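Bacterial transferase hexapeptide (Three repeats) family protein (Acinetobacter baumannii, PDB 4M9C) probably catalyses acetyl transfer to a UDP-amino sugar in the biosynthesis of UDP-N,N'-diacetylbacillosamine. Local coordinates at residues 93-99 / 111-117; 130-136 / 148-152; 143-149 / 160-166; 170-174 / 193-197. All coordinates share one frame; numbering follows the deposited sequence.

Interaction 1 (93-99 / 111-117); sequences VQSTNTV and LLCPFTC
At a corner of the left-handed beta-helix, N97 on the turn 95-98 lies over F115 on the turn 113-116 of the next coil. CG of N97 stands between the backbone N and the carbonyl carbon (chi1 69°), which brings both ends of the amide onto F115. OD1 takes the F115 N-H at 2.7 Å, while ND2 sits over the centre of the F115 ring, 3.1 Å above its plane; amide and ring planes are 58° apart. Beside it runs a polar relay. The S95 N-H points to OG1 of T98, which donates to T116 OG1 at 3.0 Å, and T116 OG1 in turn donates a hydrogen bond to the carbonyl O of C113 at 2.6 Å, so each hydroxyl both gives and receives. Backbone bonds frame the corner, L112 N to V93 O (2.8 Å) and V99 N to T116 O (3.1 Å). CB and CG1 of V93 rest on L111 CD1, the two side chains running the same way. The F115 backbone O is taken by the Y133 hydroxyl of the second subunit. Helix 14-24 packs on S95 and L111 through L20 and V17, and strand 129-130 continues the stack beyond L111.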
loop_
_atom_site.group_PDB
_atom_site.type_symbol
_atom_site.label_atom_id
_atom_site.label_comp_id
_atom_site.label_asym_id
_atom_site.label_seq_id
_atom_site.Cartn_x
_atom_site.Cartn_y
_atom_site.Cartn_z
ATOM N N VAL A 93 -18.539 1.987 -7.210
ATOM C CA VAL A 93 -17.491 1.262 -7.909
ATOM C C VAL A 93 -16.392 0.913 -6.915
ATOM O O VAL A 93 -15.906 1.791 -6.207
ATOM C CB VAL A 93 -16.912 2.140 -9.040
ATOM C CG1 VAL A 93 -15.728 1.467 -9.715
ATOM C CG2 VAL A 93 -17.988 2.449 -10.056
ATOM N N GLN A 94 -16.033 -0.367 -6.834
ATOM C CA GLN A 94 -14.888 -0.797 -6.041
ATOM C C GLN A 94 -13.872 -1.424 -6.971
ATOM O O GLN A 94 -14.100 -1.555 -8.169
ATOM C CB GLN A 94 -15.270 -1.871 -5.014
ATOM C CG GLN A 94 -16.430 -1.541 -4.122
ATOM C CD GLN A 94 -17.757 -1.923 -4.743
ATOM O OE1 GLN A 94 -18.704 -1.132 -4.727
ATOM N NE2 GLN A 94 -17.840 -3.147 -5.284
ATOM N N SER A 95 -12.757 -1.846 -6.404
ATOM C CA SER A 95 -11.779 -2.594 -7.160
ATOM C C SER A 95 -11.813 -4.011 -6.649
ATOM O O SER A 95 -12.248 -4.258 -5.523
ATOM C CB SER A 95 -10.394 -2.005 -6.948
ATOM O OG SER A 95 -10.417 -0.637 -7.299
ATOM N N THR A 96 -11.355 -4.939 -7.476
ATOM C CA THR A 96 -11.318 -6.346 -7.093
ATOM C C THR A 96 -10.579 -6.563 -5.778
ATOM O O THR A 96 -11.017 -7.340 -4.938
ATOM C CB THR A 96 -10.665 -7.194 -8.189
ATOM O OG1 THR A 96 -11.400 -7.024 -9.403
ATOM C CG2 THR A 96 -10.670 -8.689 -7.808
ATOM N N ASN A 97 -9.458 -5.879 -5.584
ATOM C CA ASN A 97 -8.677 -6.136 -4.381
ATOM C C ASN A 97 -9.029 -5.240 -3.187
ATOM O O ASN A 97 -8.334 -5.270 -2.169
ATOM C CB ASN A 97 -7.168 -6.091 -4.668
ATOM C CG ASN A 97 -6.672 -4.686 -4.996
ATOM O OD1 ASN A 97 -7.428 -3.716 -4.932
ATOM N ND2 ASN A 97 -5.399 -4.579 -5.358
ATOM N N THR A 98 -10.092 -4.449 -3.308
ATOM C CA THR A 98 -10.526 -3.591 -2.200
ATOM C C THR A 98 -10.945 -4.451 -1.012
ATOM O O THR A 98 -11.606 -5.478 -1.184
ATOM C CB THR A 98 -11.718 -2.689 -2.604
ATOM O OG1 THR A 98 -11.283 -1.695 -3.545
ATOM C CG2 THR A 98 -12.321 -1.982 -1.385
ATOM N N VAL A 99 -10.555 -4.033 0.186
ATOM C CA VAL A 99 -10.937 -4.727 1.409
ATOM C C VAL A 99 -11.861 -3.843 2.245
ATOM O O VAL A 99 -11.554 -2.670 2.492
ATOM C CB VAL A 99 -9.691 -5.090 2.249
ATOM C CG1 VAL A 99 -10.095 -5.608 3.639
ATOM C CG2 VAL A 99 -8.834 -6.111 1.512
ATOM N N LEU A 111 -16.433 5.523 -4.641
ATOM C CA LEU A 111 -15.482 5.074 -5.640
ATOM C C LEU A 111 -14.216 4.629 -4.917
ATOM O O LEU A 111 -13.495 5.455 -4.364
ATOM C CB LEU A 111 -15.164 6.217 -6.606
ATOM C CG LEU A 111 -13.990 5.968 -7.555
ATOM C CD1 LEU A 111 -14.303 4.838 -8.521
ATOM C CD2 LEU A 111 -13.649 7.240 -8.309
ATOM N N LEU A 112 -13.959 3.322 -4.895
ATOM C CA LEU A 112 -12.808 2.791 -4.158
ATOM C C LEU A 112 -11.827 2.160 -5.133
ATOM O O LEU A 112 -12.114 1.116 -5.718
ATOM C CB LEU A 112 -13.264 1.768 -3.105
ATOM C CG LEU A 112 -14.419 2.250 -2.214
ATOM C CD1 LEU A 112 -15.016 1.109 -1.349
ATOM C CD2 LEU A 112 -14.000 3.418 -1.356
ATOM N N CYS A 113 -10.667 2.787 -5.291
ATOM C CA CYS A 113 -9.686 2.355 -6.275
ATOM C C CYS A 113 -8.845 1.171 -5.767
ATOM O O CYS A 113 -9.013 0.725 -4.633
ATOM C CB CYS A 113 -8.817 3.553 -6.689
ATOM S SG CYS A 113 -9.805 4.912 -7.457
ATOM N N PRO A 114 -7.952 0.643 -6.618
ATOM C CA PRO A 114 -7.143 -0.517 -6.229
ATOM C C PRO A 114 -6.319 -0.316 -4.954
ATOM O O PRO A 114 -5.782 0.768 -4.709
ATOM C CB PRO A 114 -6.229 -0.716 -7.437
ATOM C CG PRO A 114 -7.098 -0.259 -8.604
ATOM C CD PRO A 114 -7.817 0.952 -8.056
ATOM N N PHE A 115 -6.236 -1.375 -4.159
ATOM C CA PHE A 115 -5.480 -1.392 -2.904
ATOM C C PHE A 115 -6.049 -0.478 -1.829
ATOM O O PHE A 115 -5.320 -0.002 -0.952
ATOM C CB PHE A 115 -3.987 -1.091 -3.132
ATOM C CG PHE A 115 -3.330 -2.048 -4.071
ATOM C CD1 PHE A 115 -2.978 -3.324 -3.643
ATOM C CD2 PHE A 115 -3.099 -1.695 -5.391
ATOM C CE1 PHE A 115 -2.388 -4.232 -4.518
ATOM C CE2 PHE A 115 -2.510 -2.591 -6.266
ATOM C CZ PHE A 115 -2.148 -3.863 -5.829
ATOM N N THR A 116 -7.349 -0.234 -1.881
ATOM C CA THR A 116 -7.981 0.526 -0.809
ATOM C C THR A 116 -8.484 -0.397 0.286
ATOM O O THR A 116 -8.732 -1.581 0.056
ATOM C CB THR A 116 -9.161 1.369 -1.299
ATOM O OG1 THR A 116 -9.935 0.611 -2.239
ATOM C CG2 THR A 116 -8.656 2.670 -1.941
ATOM N N CYS A 117 -8.662 0.164 1.472
ATOM C CA CYS A 117 -9.038 -0.621 2.628
ATOM C C CYS A 117 -9.890 0.210 3.567
ATOM O O CYS A 117 -9.505 1.313 3.946
ATOM C CB CYS A 117 -7.784 -1.101 3.359
ATOM S SG CYS A 117 -8.122 -2.193 4.800
#

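Interaction 2 (130-136 / 148-152); sequences ANIYSYV and FAPGA
F148 meets the preceding coil with both ends: its backbone O receives N131 N at 3.0 Å, and its ring reaches along Y135 and V136. With CG anti to the carbonyl carbon (chi1 -82°) the ring runs beside the preceding coil, and its edge atom CE1 meets Y135 O, which lies in the ring plane, at 3.5 Å. CE1 also touches V136 CG2 at 3.6 Å, the valine crossing the phenylalanine at about a right angle. From A149 the chain enters a type II turn ending at A152. The P150 ring lies alongside N131, CD against CB, and its CB meets I132 CG1 at 3.7 Å. G151, at positive phi, gives its N-H to I132 O at 2.8 Å, a bent bond of 137°. A152 closes the series by accepting Y135 N on its O at 3.1 Å, with its CB near S134 CB. S134 OG, turned back on its own coil, donates to a lone pair of N131 O at 2.7 Å; S134 N uses the same oxygen. Two type II turns are thus stacked in a beta-helix corner where every touching residue is buried, and the carbonyls of N131, I132, F148 and A152 are all satisfied by protein N-H or O-H groups rather than requiring solvent.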
loop_
_atom_site.group_PDB
_atom_site.type_symbol
_atom_site.label_atom_id
_atom_site.label_comp_id
_atom_site.label_asym_id
_atom_site.label_seq_id
_atom_site.Cartn_x
_atom_site.Cartn_y
_atom_site.Cartn_z
ATOM N N ALA A 130 -11.912 7.310 -2.788
ATOM C CA ALA A 130 -10.671 6.804 -2.207
ATOM C C ALA A 130 -9.795 6.298 -3.335
ATOM O O ALA A 130 -10.083 5.260 -3.928
ATOM C CB ALA A 130 -10.960 5.676 -1.254
ATOM N N ASN A 131 -8.735 7.028 -3.646
ATOM C CA ASN A 131 -7.825 6.598 -4.699
ATOM C C ASN A 131 -6.840 5.574 -4.177
ATOM O O ASN A 131 -6.846 5.246 -2.992
ATOM C CB ASN A 131 -7.073 7.779 -5.322
ATOM C CG ASN A 131 -6.939 7.646 -6.841
ATOM O OD1 ASN A 131 -6.587 6.578 -7.374
ATOM N ND2 ASN A 131 -7.247 8.727 -7.543
ATOM N N ILE A 132 -6.002 5.071 -5.070
ATOM C CA ILE A 132 -5.161 3.917 -4.764
ATOM C C ILE A 132 -4.347 3.994 -3.473
ATOM O O ILE A 132 -3.742 5.025 -3.143
ATOM C CB ILE A 132 -4.272 3.540 -5.956
ATOM C CG1 ILE A 132 -3.395 4.709 -6.374
ATOM C CG2 ILE A 132 -5.135 3.135 -7.146
ATOM C CD1 ILE A 132 -2.435 4.326 -7.486
ATOM N N TYR A 133 -4.372 2.887 -2.739
ATOM C CA TYR A 133 -3.634 2.733 -1.476
ATOM C C TYR A 133 -4.153 3.586 -0.332
ATOM O O TYR A 133 -3.547 3.592 0.725
ATOM C CB TYR A 133 -2.129 2.986 -1.646
ATOM C CG TYR A 133 -1.483 2.111 -2.694
ATOM C CD1 TYR A 133 -1.007 0.839 -2.376
ATOM C CD2 TYR A 133 -1.342 2.558 -3.997
ATOM C CE1 TYR A 133 -0.416 0.042 -3.334
ATOM C CE2 TYR A 133 -0.757 1.778 -4.960
ATOM C CZ TYR A 133 -0.298 0.519 -4.627
ATOM O OH TYR A 133 0.290 -0.249 -5.600
ATOM N N SER A 134 -5.260 4.299 -0.517
ATOM C CA SER A 134 -5.822 5.036 0.613
ATOM C C SER A 134 -6.642 4.106 1.519
ATOM O O SER A 134 -7.139 3.066 1.079
ATOM C CB SER A 134 -6.650 6.254 0.164
ATOM O OG SER A 134 -7.827 5.877 -0.536
ATOM N N TYR A 135 -6.773 4.476 2.789
ATOM C CA TYR A 135 -7.566 3.671 3.711
ATOM C C TYR A 135 -8.262 4.501 4.773
ATOM O O TYR A 135 -7.883 5.638 5.039
ATOM C CB TYR A 135 -6.698 2.603 4.376
ATOM C CG TYR A 135 -5.683 3.123 5.368
ATOM C CD1 TYR A 135 -6.078 3.603 6.615
ATOM C CD2 TYR A 135 -4.326 3.084 5.082
ATOM C CE1 TYR A 135 -5.139 4.060 7.548
ATOM C CE2 TYR A 135 -3.386 3.536 6.003
ATOM C CZ TYR A 135 -3.801 4.024 7.232
ATOM O OH TYR A 135 -2.867 4.471 8.139
ATOM N N VAL A 136 -9.303 3.924 5.360
ATOM C CA VAL A 136 -9.994 4.507 6.499
ATOM C C VAL A 136 -10.034 3.448 7.608
ATOM O O VAL A 136 -10.523 2.332 7.389
ATOM C CB VAL A 136 -11.441 4.881 6.138
ATOM C CG1 VAL A 136 -12.152 5.473 7.353
ATOM C CG2 VAL A 136 -11.475 5.835 4.933
ATOM N N PHE A 148 -10.033 11.322 -0.948
ATOM C CA PHE A 148 -8.729 10.836 -0.488
ATOM C C PHE A 148 -7.887 10.636 -1.727
ATOM O O PHE A 148 -8.219 9.801 -2.578
ATOM C CB PHE A 148 -8.843 9.464 0.223
ATOM C CG PHE A 148 -9.259 9.541 1.677
ATOM C CD1 PHE A 148 -8.982 8.494 2.536
ATOM C CD2 PHE A 148 -9.938 10.644 2.175
ATOM C CE1 PHE A 148 -9.366 8.544 3.866
ATOM C CE2 PHE A 148 -10.331 10.697 3.499
ATOM C CZ PHE A 148 -10.044 9.649 4.348
ATOM N N ALA A 149 -6.802 11.389 -1.835
ATOM C CA ALA A 149 -5.854 11.202 -2.917
ATOM C C ALA A 149 -5.131 9.889 -2.646
ATOM O O ALA A 149 -5.275 9.323 -1.567
ATOM C CB ALA A 149 -4.864 12.368 -2.953
ATOM N N PRO A 150 -4.335 9.411 -3.610
ATOM C CA PRO A 150 -3.614 8.144 -3.458
ATOM C C PRO A 150 -2.686 8.131 -2.249
ATOM O O PRO A 150 -1.966 9.097 -2.009
ATOM C CB PRO A 150 -2.798 8.037 -4.755
ATOM C CG PRO A 150 -3.504 8.916 -5.730
ATOM C CD PRO A 150 -4.126 10.025 -4.933
ATOM N N GLY A 151 -2.731 7.042 -1.486
ATOM C CA GLY A 151 -1.828 6.853 -0.372
ATOM C C GLY A 151 -2.230 7.639 0.857
ATOM O O GLY A 151 -1.446 7.741 1.807
ATOM N N ALA A 152 -3.434 8.206 0.841
ATOM C CA ALA A 152 -3.930 8.961 1.997
ATOM C C ALA A 152 -4.261 7.989 3.123
ATOM O O ALA A 152 -4.928 6.981 2.887
ATOM C CB ALA A 152 -5.169 9.776 1.619
#

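Interaction 3 (143-149 / 160-166); sequences GDYVTFA and IEDHAYI
Y145 and H163 run side by side in the same direction, one coil apart. Their planes are near parallel, 16° apart, but slid so far that the rings barely overlap; instead Y145 CB covers one face of the imidazole, 3.7 Å from its centroid, as a CH-pi contact. Both imidazole nitrogens are used: ND1 pairs with S73 OG, and NE2 makes a weak bond to E77 in helix 73-85. Next to this pair, D162 turns its carboxylate back so that OD2 receives D144 N at 2.9 Å in a nearly straight bond (171°), met from above the carboxylate plane. Further along, T147 CG2, anti to its own N, leans on Y165 CD2 at 3.7 Å, and the Y165 OH reaches A149 CB. On the inner side, I160 approaches from the opposite direction, its CD1 at the edge of the F148 ring, 3.5 Å from CZ, while I166 CG1 runs beside that ring at 3.5 Å from CE2. Parallel backbone bonds such as I166 N to T147 O (2.9 Å) join the two coils of the beta-helix. Chemically the contact is split, apolar inside the coil and polar at the turn; there D144 OD2 and D162 OD2 are 4.4 Å apart, a proximity that may raise the proton affinity of one carboxylate, although the N-H of D144 on D162 and that of K126 on D144 OD1 should offset it.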
loop_
_atom_site.group_PDB
_atom_site.type_symbol
_atom_site.label_atom_id
_atom_site.label_comp_id
_atom_site.label_asym_id
_atom_site.label_seq_id
_atom_site.Cartn_x
_atom_site.Cartn_y
_atom_site.Cartn_z
ATOM N N GLY A 143 -17.746 12.568 6.061
ATOM C CA GLY A 143 -18.913 13.261 5.534
ATOM C C GLY A 143 -19.095 13.090 4.040
ATOM O O GLY A 143 -18.656 12.086 3.470
ATOM N N ASP A 144 -19.745 14.069 3.406
ATOM C CA ASP A 144 -20.080 13.990 1.985
ATOM C C ASP A 144 -19.040 14.701 1.134
ATOM O O ASP A 144 -18.422 15.653 1.588
ATOM C CB ASP A 144 -21.442 14.635 1.713
ATOM C CG ASP A 144 -22.560 13.982 2.485
ATOM O OD1 ASP A 144 -22.443 12.781 2.800
ATOM O OD2 ASP A 144 -23.558 14.668 2.775
ATOM N N TYR A 145 -18.871 14.230 -0.099
ATOM C CA TYR A 145 -17.963 14.836 -1.067
ATOM C C TYR A 145 -16.540 14.956 -0.552
ATOM O O TYR A 145 -15.859 15.955 -0.793
ATOM C CB TYR A 145 -18.514 16.195 -1.551
ATOM C CG TYR A 145 -19.883 16.036 -2.177
ATOM C CD1 TYR A 145 -20.021 15.497 -3.451
ATOM C CD2 TYR A 145 -21.037 16.378 -1.483
ATOM C CE1 TYR A 145 -21.260 15.322 -4.028
ATOM C CE2 TYR A 145 -22.294 16.210 -2.057
ATOM C CZ TYR A 145 -22.392 15.677 -3.327
ATOM O OH TYR A 145 -23.623 15.506 -3.912
ATOM N N VAL A 146 -16.101 13.923 0.156
ATOM C CA VAL A 146 -14.739 13.849 0.655
ATOM C C VAL A 146 -13.877 13.088 -0.346
ATOM O O VAL A 146 -14.324 12.102 -0.963
ATOM C CB VAL A 146 -14.698 13.167 2.035
ATOM C CG1 VAL A 146 -13.265 12.876 2.456
ATOM C CG2 VAL A 146 -15.405 14.049 3.068
ATOM N N THR A 147 -12.644 13.548 -0.511
ATOM C CA THR A 147 -11.726 12.966 -1.471
ATOM C C THR A 147 -10.419 12.588 -0.808
ATOM O O THR A 147 -9.781 13.426 -0.166
ATOM C CB THR A 147 -11.429 13.964 -2.610
ATOM O OG1 THR A 147 -12.637 14.235 -3.322
ATOM C CG2 THR A 147 -10.408 13.391 -3.570
ATOM N N PHE A 148 -10.033 11.322 -0.948
ATOM C CA PHE A 148 -8.729 10.836 -0.488
ATOM C C PHE A 148 -7.887 10.636 -1.727
ATOM O O PHE A 148 -8.219 9.801 -2.578
ATOM C CB PHE A 148 -8.843 9.464 0.223
ATOM C CG PHE A 148 -9.259 9.541 1.677
ATOM C CD1 PHE A 148 -8.982 8.494 2.536
ATOM C CD2 PHE A 148 -9.938 10.644 2.175
ATOM C CE1 PHE A 148 -9.366 8.544 3.866
ATOM C CE2 PHE A 148 -10.331 10.697 3.499
ATOM C CZ PHE A 148 -10.044 9.649 4.348
ATOM N N ALA A 149 -6.802 11.389 -1.835
ATOM C CA ALA A 149 -5.854 11.202 -2.917
ATOM C C ALA A 149 -5.131 9.889 -2.646
ATOM O O ALA A 149 -5.275 9.323 -1.567
ATOM C CB ALA A 149 -4.864 12.368 -2.953
ATOM N N ILE A 160 -13.810 13.327 9.462
ATOM C CA ILE A 160 -13.467 14.168 8.321
ATOM C C ILE A 160 -14.765 14.732 7.768
ATOM O O ILE A 160 -15.612 13.992 7.287
ATOM C CB ILE A 160 -12.722 13.361 7.243
ATOM C CG1 ILE A 160 -11.404 12.829 7.822
ATOM C CG2 ILE A 160 -12.460 14.211 6.018
ATOM C CD1 ILE A 160 -10.606 11.974 6.872
ATOM N N GLU A 161 -14.938 16.044 7.873
ATOM C CA GLU A 161 -16.217 16.657 7.533
ATOM C C GLU A 161 -16.352 16.937 6.033
ATOM O O GLU A 161 -15.398 16.756 5.284
ATOM C CB GLU A 161 -16.424 17.921 8.381
ATOM C CG GLU A 161 -16.542 17.591 9.868
ATOM C CD GLU A 161 -16.509 18.819 10.752
ATOM O OE1 GLU A 161 -16.289 19.930 10.230
ATOM O OE2 GLU A 161 -16.702 18.673 11.979
ATOM N N ASP A 162 -17.544 17.356 5.606
ATOM C CA ASP A 162 -17.846 17.571 4.189
ATOM C C ASP A 162 -16.748 18.261 3.395
ATOM O O ASP A 162 -16.108 19.193 3.880
ATOM C CB ASP A 162 -19.137 18.383 4.031
ATOM C CG ASP A 162 -20.368 17.631 4.502
ATOM O OD1 ASP A 162 -21.477 18.191 4.369
ATOM O OD2 ASP A 162 -20.239 16.477 4.982
ATOM N N HIS A 163 -16.541 17.799 2.164
ATOM C CA HIS A 163 -15.704 18.510 1.194
ATOM C C HIS A 163 -14.217 18.602 1.525
ATOM O O HIS A 163 -13.476 19.289 0.834
ATOM C CB HIS A 163 -16.285 19.907 0.895
ATOM C CG HIS A 163 -17.480 19.865 -0.005
ATOM N ND1 HIS A 163 -17.373 19.677 -1.367
ATOM C CD2 HIS A 163 -18.805 19.939 0.263
ATOM C CE1 HIS A 163 -18.583 19.657 -1.902
ATOM N NE2 HIS A 163 -19.468 19.824 -0.936
ATOM N N ALA A 164 -13.771 17.911 2.567
ATOM C CA ALA A 164 -12.343 17.880 2.861
ATOM C C ALA A 164 -11.575 17.115 1.767
ATOM O O ALA A 164 -12.113 16.210 1.138
ATOM C CB ALA A 164 -12.105 17.270 4.209
ATOM N N TYR A 165 -10.326 17.504 1.531
ATOM C CA TYR A 165 -9.455 16.809 0.581
ATOM C C TYR A 165 -8.205 16.360 1.333
ATOM O O TYR A 165 -7.510 17.184 1.916
ATOM C CB TYR A 165 -9.063 17.737 -0.582
ATOM C CG TYR A 165 -8.038 17.152 -1.549
ATOM C CD1 TYR A 165 -6.676 17.322 -1.333
ATOM C CD2 TYR A 165 -8.437 16.434 -2.674
ATOM C CE1 TYR A 165 -5.741 16.791 -2.205
ATOM C CE2 TYR A 165 -7.502 15.902 -3.562
ATOM C CZ TYR A 165 -6.158 16.087 -3.321
ATOM O OH TYR A 165 -5.217 15.564 -4.185
ATOM N N ILE A 166 -7.933 15.057 1.336
ATOM C CA ILE A 166 -6.727 14.527 1.963
ATOM C C ILE A 166 -5.693 14.218 0.892
ATOM O O ILE A 166 -5.896 13.334 0.056
ATOM C CB ILE A 166 -7.016 13.262 2.798
ATOM C CG1 ILE A 166 -8.247 13.482 3.683
ATOM C CG2 ILE A 166 -5.796 12.901 3.647
ATOM C CD1 ILE A 166 -8.121 14.675 4.650
HETATM O O HOH W 1 -12.715 16.884 -1.537
#

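Interaction 4 (170-174 / 193-197); sequences AVIKQ and AVVTK
Between V171 and V195, as between their neighbours, the flat groups that meet are peptide groups, since neither segment brings an aromatic ring to the contact. The segments are consecutive rungs of the left-handed beta-helix, parallel to within 6°, and the bonds alternate as in a parallel sheet: V171 N to A193 O at 3.0 Å, V195 N back to V171 O at 2.8 Å, and K173 N to V195 O at 2.9 Å. One face of this small sheet carries V171 and V194, the other I172 and V195. On the I172 face, which looks into the beta-helix, the two side chains lie side by side and point the same way, I172 CG2 reaching V195 CB at 4.2 Å. V189 of strand 188-189 packs on V195 and also on A170. The V171 face is turned to the second subunit, where T168 of that chain packs on V171 and M191 of that chain on V194, K173 and T196. Strand 194-195 is the last of this sheet within the chain, whereas strand 171-172 continues on its other side to K153. The coil from V171 to V194 spans 23 positions, five more than the 18 from V99 to C117. At the far end A170 CB rests 3.6 Å from A193 O. K173 leaves with CG anti to its N (chi1 -173°) and stays extended, its CB 3.3 Å from V195 O and its CD 3.8 Å from T196 O.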
loop_
_atom_site.group_PDB
_atom_site.type_symbol
_atom_site.label_atom_id
_atom_site.label_comp_id
_atom_site.label_asym_id
_atom_site.label_seq_id
_atom_site.Cartn_x
_atom_site.Cartn_y
_atom_site.Cartn_z
ATOM N N ALA A 170 -0.543 11.762 2.493
ATOM C CA ALA A 170 -0.733 12.374 3.808
ATOM C C ALA A 170 -1.082 11.309 4.857
ATOM O O ALA A 170 -1.687 10.289 4.530
ATOM C CB ALA A 170 -1.818 13.445 3.758
ATOM N N VAL A 171 -0.704 11.560 6.110
ATOM C CA VAL A 171 -1.044 10.684 7.220
ATOM C C VAL A 171 -1.744 11.488 8.292
ATOM O O VAL A 171 -1.308 12.588 8.638
ATOM C CB VAL A 171 0.212 10.111 7.876
ATOM C CG1 VAL A 171 -0.158 8.922 8.781
ATOM C CG2 VAL A 171 1.213 9.714 6.817
ATOM N N ILE A 172 -2.817 10.934 8.838
ATOM C CA ILE A 172 -3.541 11.603 9.910
ATOM C C ILE A 172 -3.503 10.768 11.191
ATOM O O ILE A 172 -3.894 9.606 11.190
ATOM C CB ILE A 172 -4.993 11.848 9.522
ATOM C CG1 ILE A 172 -5.072 12.484 8.132
ATOM C CG2 ILE A 172 -5.697 12.717 10.565
ATOM C CD1 ILE A 172 -6.487 12.627 7.648
ATOM N N LYS A 173 -3.040 11.380 12.273
ATOM C CA LYS A 173 -2.947 10.737 13.579
ATOM C C LYS A 173 -4.296 10.303 14.114
ATOM O O LYS A 173 -5.301 10.990 13.931
ATOM C CB LYS A 173 -2.326 11.703 14.588
ATOM C CG LYS A 173 -2.035 11.073 15.940
ATOM C CD LYS A 173 -1.486 12.095 16.924
ATOM C CE LYS A 173 -1.200 11.428 18.272
ATOM N NZ LYS A 173 -0.371 12.302 19.169
ATOM N N GLN A 174 -4.315 9.177 14.816
ATOM C CA GLN A 174 -5.559 8.694 15.389
ATOM C C GLN A 174 -6.055 9.655 16.460
ATOM O O GLN A 174 -5.255 10.302 17.124
ATOM C CB GLN A 174 -5.372 7.291 15.982
ATOM C CG GLN A 174 -4.389 7.233 17.147
ATOM C CD GLN A 174 -4.138 5.800 17.619
ATOM O OE1 GLN A 174 -5.006 5.172 18.226
ATOM N NE2 GLN A 174 -2.950 5.281 17.328
ATOM N N ALA A 193 1.613 15.656 4.031
ATOM C CA ALA A 193 1.484 16.264 5.352
ATOM C C ALA A 193 1.313 15.205 6.449
ATOM O O ALA A 193 0.672 14.181 6.240
ATOM C CB ALA A 193 0.345 17.253 5.385
ATOM N N VAL A 194 1.903 15.457 7.612
ATOM C CA VAL A 194 1.752 14.556 8.758
ATOM C C VAL A 194 0.904 15.277 9.802
ATOM O O VAL A 194 1.401 16.116 10.556
ATOM C CB VAL A 194 3.129 14.120 9.321
ATOM C CG1 VAL A 194 2.970 13.190 10.530
ATOM C CG2 VAL A 194 3.926 13.417 8.223
ATOM N N VAL A 195 -0.388 14.972 9.805
ATOM C CA VAL A 195 -1.351 15.714 10.610
ATOM C C VAL A 195 -1.408 15.174 12.033
ATOM O O VAL A 195 -1.797 14.031 12.243
ATOM C CB VAL A 195 -2.751 15.642 9.990
ATOM C CG1 VAL A 195 -3.730 16.509 10.763
ATOM C CG2 VAL A 195 -2.699 16.074 8.529
ATOM N N THR A 196 -1.036 16.012 13.001
ATOM C CA THR A 196 -0.932 15.591 14.396
ATOM C C THR A 196 -2.045 16.161 15.267
ATOM O O THR A 196 -2.144 15.839 16.436
ATOM C CB THR A 196 0.426 15.982 14.994
ATOM O OG1 THR A 196 0.559 17.409 14.985
ATOM C CG2 THR A 196 1.555 15.379 14.169
ATOM N N LYS A 197 -2.901 16.996 14.692
ATOM C CA LYS A 197 -4.003 17.559 15.459
ATOM C C LYS A 197 -5.097 18.020 14.526
ATOM O O LYS A 197 -4.873 18.125 13.319
ATOM C CB LYS A 197 -3.517 18.730 16.314
ATOM C CG LYS A 197 -2.832 19.799 15.515
ATOM C CD LYS A 197 -2.156 20.829 16.425
ATOM C CE LYS A 197 -1.422 21.863 15.582
ATOM N NZ LYS A 197 -0.953 23.041 16.371
#

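The four contacts follow the chain in order down one left-handed beta-helix, each joining a coil to the next. Interactions 1 and 2 have centres 10 Å apart and are joined by probable backbone bonds between L111, C113 and A130. Interactions 2 and 3 share F148 and A149, 11 Å between centres; the centres of interactions 3 and 4 are 15 Å apart, and I160 and I166 meet I172 inside the beta-helix. Interactions 1 and 2 turn the corner between the sheet of 111-112, 129-130, 147-148 and 165-166 and that of 117-118, 135-136 and 171-172; interaction 3 lies on the first and interaction 4 on the second. Contacts 1, 2 and 4 also meet neighbouring subunits, so coils stacked within the chain also supply surfaces for the trimer.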